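Local coordinates for Myo-inositol 2-dehydrogenase (PDB 3EZY), which catalyses the NAD(+)-dependent oxidation of myo-inositol to scyllo-inosose, probably as a step in myo-inositol degradation, at residues Thr74-Ile82 and Pro96-Met107; Ile117-Phe126 and Pro302-Ala312. All coordinates share one frame; numbering follows the deposited sequence. Where two conformers were deposited one is given.

Contact 1: Thr74-Ile82 and Pro96-Met107; sequences TNTHSELVI and PLSLNLADVDRM
His77 joins the start of helix 77-86 to the turn that leads into helix 101-114. Its ND1 donates to Pro96 O at 2.7 Å, with the oxygen near the ring plane; the N-H...O angle is 137°, well short of straight. A weak second bond runs from ND1 to Leu97 O at 3.2 Å. The imidazole is fixed further by Thr74 CA over one face and by NE2 bonding to Ser72 O. With bonds at both nitrogens, the ring is held against turning. A phenylalanine in its place would probably leave Pro96 O without its donor and let the turn after the cis-proline shift. Next to it, Thr74 CG2 packs on Pro96 CG at 3.6 Å. This methyl lies anti to the backbone N, which turns it to the proline ring.

Further along, the axes of segments 77-82 and 101-107 run nearly parallel, 9° apart, and come within 9.6 Å. This suits neighbouring helices on one side of a Rossmann sheet. Met107 lies between them. A bend at chi3 (79°) brings its CE to Val81 CG2 at 3.9 Å, while SD lies against Ser78 CA. Ser78 OG meets Asp103 CB at 3.5 Å.

The solvent side is looser. There Ile82 CD1 lies over a face of the exposed Arg106 guanidinium, and Arg106 NH2 forms a salt bridge to Glu110 OE2. Arg106 has two conformers, so this placing is doubtful. The chemistry is thus divided: directional bonds from a buried histidine hold the turn, and mainly apolar packing holds the helices.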
# COMPACT_ATOMS: atom_id res chain seq x y z
N THR A 74 -22.55 9.45 -32.85
CA THR A 74 -22.73 10.79 -32.29
C THR A 74 -23.47 11.70 -33.24
O THR A 74 -24.31 12.50 -32.81
CB THR A 74 -21.35 11.43 -31.94
OG1 THR A 74 -20.63 10.55 -31.08
CG2 THR A 74 -21.50 12.79 -31.27
N ASN A 75 -23.16 11.59 -34.52
CA ASN A 75 -23.84 12.41 -35.51
C ASN A 75 -25.35 12.08 -35.65
O ASN A 75 -26.10 12.82 -36.28
CB ASN A 75 -23.10 12.40 -36.85
CG ASN A 75 -23.06 11.02 -37.52
OD1 ASN A 75 -23.71 10.06 -37.08
ND2 ASN A 75 -22.29 10.93 -38.59
N THR A 76 -25.81 10.99 -35.06
CA THR A 76 -27.25 10.72 -35.08
C THR A 76 -27.95 11.13 -33.78
O THR A 76 -29.16 11.05 -33.69
CB THR A 76 -27.57 9.24 -35.36
OG1 THR A 76 -27.09 8.43 -34.29
CG2 THR A 76 -26.89 8.77 -36.65
N HIS A 77 -27.20 11.60 -32.79
CA HIS A 77 -27.81 11.76 -31.45
C HIS A 77 -28.88 12.81 -31.42
O HIS A 77 -29.95 12.60 -30.83
CB HIS A 77 -26.76 12.10 -30.37
CG HIS A 77 -25.88 10.95 -29.99
ND1 HIS A 77 -24.83 11.08 -29.10
CD2 HIS A 77 -25.88 9.65 -30.38
CE1 HIS A 77 -24.25 9.90 -28.94
NE2 HIS A 77 -24.86 9.02 -29.71
N SER A 78 -28.59 13.95 -32.03
CA SER A 78 -29.51 15.06 -32.02
C SER A 78 -30.85 14.67 -32.64
O SER A 78 -31.90 14.87 -32.05
CB SER A 78 -28.92 16.22 -32.83
OG SER A 78 -29.66 17.38 -32.54
N GLU A 79 -30.81 14.14 -33.85
CA GLU A 79 -32.03 13.73 -34.51
C GLU A 79 -32.86 12.74 -33.69
O GLU A 79 -34.07 12.90 -33.55
CB GLU A 79 -31.76 13.12 -35.89
CG GLU A 79 -33.05 12.52 -36.49
CD GLU A 79 -32.78 11.60 -37.68
OE1 GLU A 79 -33.67 10.79 -38.04
OE2 GLU A 79 -31.66 11.69 -38.24
N LEU A 80 -32.22 11.70 -33.17
CA LEU A 80 -32.91 10.70 -32.40
C LEU A 80 -33.47 11.24 -31.11
O LEU A 80 -34.58 10.89 -30.74
CB LEU A 80 -32.02 9.49 -32.12
CG LEU A 80 -31.63 8.78 -33.43
CD1 LEU A 80 -30.59 7.69 -33.20
CD2 LEU A 80 -32.95 8.24 -34.08
N VAL A 81 -32.70 12.05 -30.39
CA VAL A 81 -33.20 12.56 -29.10
C VAL A 81 -34.40 13.52 -29.34
O VAL A 81 -35.37 13.54 -28.58
CB VAL A 81 -32.09 13.27 -28.31
CG1 VAL A 81 -32.71 14.17 -27.18
CG2 VAL A 81 -31.12 12.24 -27.70
N ILE A 82 -34.32 14.34 -30.38
CA ILE A 82 -35.47 15.24 -30.66
C ILE A 82 -36.73 14.45 -31.08
O ILE A 82 -37.85 14.76 -30.66
CB ILE A 82 -35.11 16.33 -31.70
CG1 ILE A 82 -34.04 17.25 -31.12
CG2 ILE A 82 -36.40 17.13 -32.13
CD1 ILE A 82 -33.43 18.18 -32.11
N PRO A 96 -20.94 11.59 -26.42
CA PRO A 96 -21.34 12.93 -26.02
C PRO A 96 -22.70 13.20 -26.65
O PRO A 96 -23.03 12.59 -27.68
CB PRO A 96 -20.31 13.80 -26.71
CG PRO A 96 -20.11 13.12 -27.99
CD PRO A 96 -20.09 11.62 -27.62
N LEU A 97 -23.48 14.07 -26.03
CA LEU A 97 -24.78 14.48 -26.57
C LEU A 97 -24.64 14.84 -28.04
O LEU A 97 -25.30 14.27 -28.90
CB LEU A 97 -25.28 15.69 -25.81
CG LEU A 97 -25.92 15.43 -24.46
CD1 LEU A 97 -26.58 16.74 -24.00
CD2 LEU A 97 -26.95 14.31 -24.59
N SER A 98 -23.79 15.81 -28.32
CA SER A 98 -23.43 16.18 -29.68
C SER A 98 -22.14 16.98 -29.59
O SER A 98 -21.77 17.47 -28.51
CB SER A 98 -24.53 17.05 -30.33
OG SER A 98 -24.12 17.38 -31.65
N LEU A 99 -21.42 17.10 -30.70
CA LEU A 99 -20.27 17.97 -30.73
C LEU A 99 -20.67 19.36 -31.17
O LEU A 99 -19.83 20.23 -31.24
CB LEU A 99 -19.17 17.45 -31.67
CG LEU A 99 -18.80 16.00 -31.36
CD1 LEU A 99 -17.88 15.35 -32.41
CD2 LEU A 99 -18.29 15.84 -29.96
N ASN A 100 -21.96 19.57 -31.45
CA ASN A 100 -22.44 20.85 -31.97
C ASN A 100 -23.30 21.56 -30.94
O ASN A 100 -24.39 21.11 -30.58
CB ASN A 100 -23.24 20.60 -33.24
CG ASN A 100 -23.72 21.88 -33.87
OD1 ASN A 100 -24.68 22.49 -33.40
ND2 ASN A 100 -23.04 22.32 -34.93
N LEU A 101 -22.82 22.68 -30.44
CA LEU A 101 -23.52 23.36 -29.36
C LEU A 101 -24.96 23.70 -29.67
O LEU A 101 -25.79 23.68 -28.78
CB LEU A 101 -22.79 24.64 -29.01
CG LEU A 101 -23.52 25.35 -27.87
CD1 LEU A 101 -23.40 24.45 -26.64
CD2 LEU A 101 -22.92 26.76 -27.61
N ALA A 102 -25.27 24.05 -30.92
CA ALA A 102 -26.63 24.45 -31.27
C ALA A 102 -27.51 23.22 -31.18
O ALA A 102 -28.57 23.26 -30.61
CB ALA A 102 -26.67 25.07 -32.68
N ASP A 103 -27.03 22.09 -31.69
CA ASP A 103 -27.76 20.83 -31.49
C ASP A 103 -28.05 20.50 -30.03
O ASP A 103 -29.14 20.03 -29.68
CB ASP A 103 -27.03 19.67 -32.16
CG ASP A 103 -27.18 19.70 -33.67
OD1 ASP A 103 -28.14 20.35 -34.16
OD2 ASP A 103 -26.36 19.09 -34.38
N VAL A 104 -27.08 20.73 -29.15
CA VAL A 104 -27.34 20.45 -27.74
C VAL A 104 -28.43 21.37 -27.21
O VAL A 104 -29.26 20.95 -26.41
CB VAL A 104 -26.03 20.61 -26.88
CG1 VAL A 104 -26.35 20.47 -25.41
CG2 VAL A 104 -25.01 19.56 -27.33
N ASP A 105 -28.43 22.64 -27.63
CA ASP A 105 -29.48 23.57 -27.16
C ASP A 105 -30.85 23.11 -27.65
O ASP A 105 -31.83 23.12 -26.93
CB ASP A 105 -29.18 25.04 -27.58
CG ASP A 105 -28.10 25.71 -26.69
OD1 ASP A 105 -28.02 25.39 -25.47
OD2 ASP A 105 -27.32 26.56 -27.21
N ARG A 106 -30.92 22.64 -28.88
CA ARG A 106 -32.19 22.13 -29.41
C ARG A 106 -32.69 20.88 -28.70
O ARG A 106 -33.89 20.74 -28.40
CB ARG A 106 -32.09 21.86 -30.91
CG ARG A 106 -32.75 22.92 -31.77
CD ARG A 106 -33.50 22.29 -32.93
NE ARG A 106 -34.91 22.04 -32.60
CZ ARG A 106 -35.74 21.38 -33.41
NH1 ARG A 106 -35.29 20.91 -34.57
NH2 ARG A 106 -37.01 21.20 -33.06
N MET A 107 -31.76 19.95 -28.43
CA MET A 107 -32.07 18.70 -27.69
C MET A 107 -32.69 19.02 -26.32
O MET A 107 -33.74 18.49 -25.93
CB MET A 107 -30.76 17.87 -27.55
CG MET A 107 -30.18 17.32 -28.89
SD MET A 107 -28.42 16.77 -28.88
CE MET A 107 -28.66 15.19 -28.10

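Contact 2: Ile117-Phe126 and Pro302-Ala312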
# COMPACT_ATOMS: atom_id res chain seq x y z
N ILE A 117 -37.64 13.31 -19.68
CA ILE A 117 -36.26 13.28 -19.19
C ILE A 117 -35.26 13.22 -20.33
O ILE A 117 -35.43 12.46 -21.28
CB ILE A 117 -36.06 12.02 -18.30
CG1 ILE A 117 -36.88 12.15 -17.03
CG2 ILE A 117 -34.64 11.78 -17.93
CD1 ILE A 117 -36.91 10.83 -16.26
N LEU A 118 -34.20 14.02 -20.20
CA LEU A 118 -32.99 13.89 -21.00
C LEU A 118 -31.83 13.60 -20.03
O LEU A 118 -31.45 14.45 -19.24
CB LEU A 118 -32.69 15.15 -21.82
CG LEU A 118 -31.35 15.14 -22.59
CD1 LEU A 118 -31.20 13.85 -23.43
CD2 LEU A 118 -31.20 16.39 -23.49
N PHE A 119 -31.30 12.39 -20.08
CA PHE A 119 -30.24 11.92 -19.16
C PHE A 119 -28.97 11.76 -20.00
O PHE A 119 -28.99 11.07 -21.01
CB PHE A 119 -30.66 10.55 -18.59
CG PHE A 119 -29.79 10.04 -17.44
CD1 PHE A 119 -30.34 9.86 -16.18
CD2 PHE A 119 -28.46 9.71 -17.64
CE1 PHE A 119 -29.59 9.36 -15.11
CE2 PHE A 119 -27.68 9.22 -16.57
CZ PHE A 119 -28.26 9.06 -15.31
N THR A 120 -27.88 12.39 -19.59
CA THR A 120 -26.64 12.35 -20.33
C THR A 120 -25.79 11.23 -19.76
O THR A 120 -25.65 11.12 -18.54
CB THR A 120 -25.85 13.66 -20.17
OG1 THR A 120 -26.59 14.71 -20.79
CG2 THR A 120 -24.47 13.56 -20.89
N GLY A 121 -25.21 10.41 -20.64
CA GLY A 121 -24.52 9.20 -20.21
C GLY A 121 -23.09 9.44 -19.72
O GLY A 121 -22.15 8.89 -20.32
N PHE A 122 -22.92 10.23 -18.65
CA PHE A 122 -21.59 10.32 -17.99
C PHE A 122 -21.45 9.20 -16.97
O PHE A 122 -21.75 9.38 -15.79
CB PHE A 122 -21.37 11.70 -17.39
CG PHE A 122 -21.10 12.76 -18.44
CD1 PHE A 122 -20.17 12.51 -19.46
CD2 PHE A 122 -21.73 13.98 -18.39
CE1 PHE A 122 -19.90 13.48 -20.41
CE2 PHE A 122 -21.44 14.98 -19.31
CZ PHE A 122 -20.56 14.72 -20.35
N ASN A 123 -21.10 8.01 -17.44
CA ASN A 123 -21.10 6.83 -16.58
C ASN A 123 -20.11 6.87 -15.42
O ASN A 123 -20.32 6.22 -14.41
CB ASN A 123 -20.85 5.54 -17.41
CG ASN A 123 -19.48 5.56 -18.09
OD1 ASN A 123 -19.24 6.38 -18.97
ND2 ASN A 123 -18.59 4.65 -17.69
N ARG A 124 -19.01 7.59 -15.55
CA ARG A 124 -18.02 7.57 -14.46
C ARG A 124 -18.56 8.21 -13.18
O ARG A 124 -17.97 8.00 -12.13
CB ARG A 124 -16.68 8.21 -14.87
CG ARG A 124 -16.13 7.66 -16.19
CD ARG A 124 -14.71 8.13 -16.52
NE ARG A 124 -14.34 7.68 -17.89
CZ ARG A 124 -13.36 8.23 -18.62
NH1 ARG A 124 -12.63 9.23 -18.10
NH2 ARG A 124 -13.10 7.79 -19.85
N ARG A 125 -19.63 9.00 -13.24
CA ARG A 125 -20.21 9.48 -11.95
C ARG A 125 -20.70 8.31 -11.13
O ARG A 125 -20.98 8.50 -9.96
CB ARG A 125 -21.42 10.39 -12.13
CG ARG A 125 -21.11 11.69 -12.84
CD ARG A 125 -22.23 12.67 -12.64
NE ARG A 125 -22.02 13.92 -13.36
CZ ARG A 125 -22.73 15.02 -13.12
NH1 ARG A 125 -23.71 14.94 -12.24
NH2 ARG A 125 -22.48 16.17 -13.76
N PHE A 126 -20.87 7.12 -11.76
CA PHE A 126 -21.46 6.01 -11.05
C PHE A 126 -20.45 4.93 -10.77
O PHE A 126 -20.85 3.85 -10.37
CB PHE A 126 -22.68 5.43 -11.84
CG PHE A 126 -23.75 6.48 -12.11
CD1 PHE A 126 -24.75 6.73 -11.17
CD2 PHE A 126 -23.71 7.26 -13.27
CE1 PHE A 126 -25.72 7.71 -11.39
CE2 PHE A 126 -24.68 8.25 -13.51
CZ PHE A 126 -25.69 8.47 -12.56
N PRO A 302 -33.46 14.08 -14.23
CA PRO A 302 -32.41 13.06 -14.40
C PRO A 302 -31.18 13.31 -13.48
O PRO A 302 -30.84 14.47 -13.24
CB PRO A 302 -31.97 13.25 -15.84
CG PRO A 302 -32.39 14.73 -16.20
CD PRO A 302 -33.57 15.03 -15.34
N ALA A 303 -30.50 12.26 -13.02
CA ALA A 303 -29.31 12.45 -12.18
C ALA A 303 -28.20 13.19 -12.91
O ALA A 303 -27.43 13.97 -12.32
CB ALA A 303 -28.78 11.08 -11.67
N VAL A 304 -28.09 12.92 -14.21
CA VAL A 304 -27.16 13.65 -15.05
C VAL A 304 -27.98 14.25 -16.18
O VAL A 304 -28.60 13.52 -16.95
CB VAL A 304 -26.09 12.73 -15.67
CG1 VAL A 304 -25.07 13.58 -16.44
CG2 VAL A 304 -25.43 11.82 -14.60
N SER A 305 -27.98 15.57 -16.30
CA SER A 305 -28.98 16.24 -17.16
C SER A 305 -28.40 16.70 -18.50
O SER A 305 -27.20 16.49 -18.78
CB SER A 305 -29.57 17.43 -16.42
OG SER A 305 -28.56 18.41 -16.32
N GLY A 306 -29.25 17.29 -19.33
CA GLY A 306 -28.77 17.76 -20.61
C GLY A 306 -27.81 18.90 -20.44
O GLY A 306 -26.82 19.03 -21.16
N GLU A 307 -28.12 19.73 -19.46
CA GLU A 307 -27.28 20.85 -19.08
C GLU A 307 -25.86 20.41 -18.65
O GLU A 307 -24.88 21.08 -18.98
CB GLU A 307 -27.99 21.64 -17.97
CG GLU A 307 -29.23 22.43 -18.47
CD GLU A 307 -30.57 21.60 -18.65
OE1 GLU A 307 -31.56 22.24 -19.07
OE2 GLU A 307 -30.68 20.36 -18.36
N ASP A 308 -25.74 19.27 -17.96
CA ASP A 308 -24.42 18.68 -17.66
C ASP A 308 -23.66 18.37 -18.95
O ASP A 308 -22.50 18.69 -19.07
CB ASP A 308 -24.55 17.40 -16.80
CG ASP A 308 -25.03 17.67 -15.36
OD1 ASP A 308 -24.56 18.63 -14.73
OD2 ASP A 308 -25.84 16.90 -14.83
N GLY A 309 -24.34 17.75 -19.92
CA GLY A 309 -23.79 17.50 -21.26
C GLY A 309 -23.33 18.82 -21.90
O GLY A 309 -22.24 18.90 -22.44
N LYS A 310 -24.16 19.85 -21.84
CA LYS A 310 -23.78 21.14 -22.42
C LYS A 310 -22.51 21.78 -21.79
O LYS A 310 -21.61 22.27 -22.49
CB LYS A 310 -24.95 22.13 -22.29
CG LYS A 310 -24.73 23.43 -23.04
CD LYS A 310 -25.99 24.28 -23.01
CE LYS A 310 -25.75 25.71 -23.50
NZ LYS A 310 -27.00 26.52 -23.22
N MET A 311 -22.45 21.80 -20.47
CA MET A 311 -21.30 22.42 -19.79
C MET A 311 -19.98 21.71 -20.12
O MET A 311 -18.94 22.35 -20.37
CB MET A 311 -21.52 22.43 -18.28
CG MET A 311 -22.73 23.29 -17.82
SD MET A 311 -22.53 25.07 -18.26
CE MET A 311 -20.71 25.29 -18.07
N ALA A 312 -20.00 20.40 -20.13
CA ALA A 312 -18.79 19.64 -20.49
C ALA A 312 -18.34 19.99 -21.91
O ALA A 312 -17.16 20.10 -22.18
CB ALA A 312 -19.05 18.17 -20.38
O HOH W 1 -25.31 13.09 -10.54
O HOH W 2 -26.43 16.47 -12.47
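Thr120 lies on the last strand of the parallel Rossmann sheet, 118-121, and grips the residues that open helix 306-325. Its N donates to Val304 O at 3.0 Å, from above the carbonyl plane. Its OG1 donates to Ser305 O at 2.8 Å. Val304 is wedged among side chains: CG1 meets Phe122 CD2, and CG2 meets Phe126 CE2 and Arg125 CD. Val304 O also lies over one face of the Phe119 ring, whose CD1 touches Pro302 CB. Phe122 CZ reaches Ala312 CB at 3.8 Å, with Asp308 O at the ring edge. Gly306 and Gly309 put bare backbone against the strand: Gly306 CA lies 4.0 Å from Leu118 CD2.

The next shell is polar. Ser305 and Asp308 form a capping box, in which Asp308 N to Ser305 OG is weak and Ser305 N to Asp308 OD2 is 2.9 Å. Arg125 NH2 makes a long salt bridge to Asp308 OD1 at 3.4 Å, the two planes turned 55° apart. Outside the contact, Asp179 pairs with Arg125 and Arg182 with Asp308. Two waters link Arg125 NH1 to Ala303 O, one of them 3.0 Å from Arg125 NH1 and 2.9 Å from Ala303 O.

Contact 1 and contact 2 have centres 13 Å apart and touch directly. Helix 101-114 of contact 1 leads along the chain into strand 118-121 of contact 2. Helix 306-325, from much later in the sequence, forms contact 2 with that strand and also packs on helix 101-114. Asp105 OD1 and Lys310 NZ form a salt bridge of 2.7 Å between the two helices. Close by, Val104 CG1 lies 3.8 Å from Lys310 CB. Leu97 connects the two contacts from the turn: its CD1 is 3.7 Å from Gly306 O and 3.8 Å from Thr120 OG1. Together the contacts tie the late helix to the end of the NAD-binding Rossmann fold.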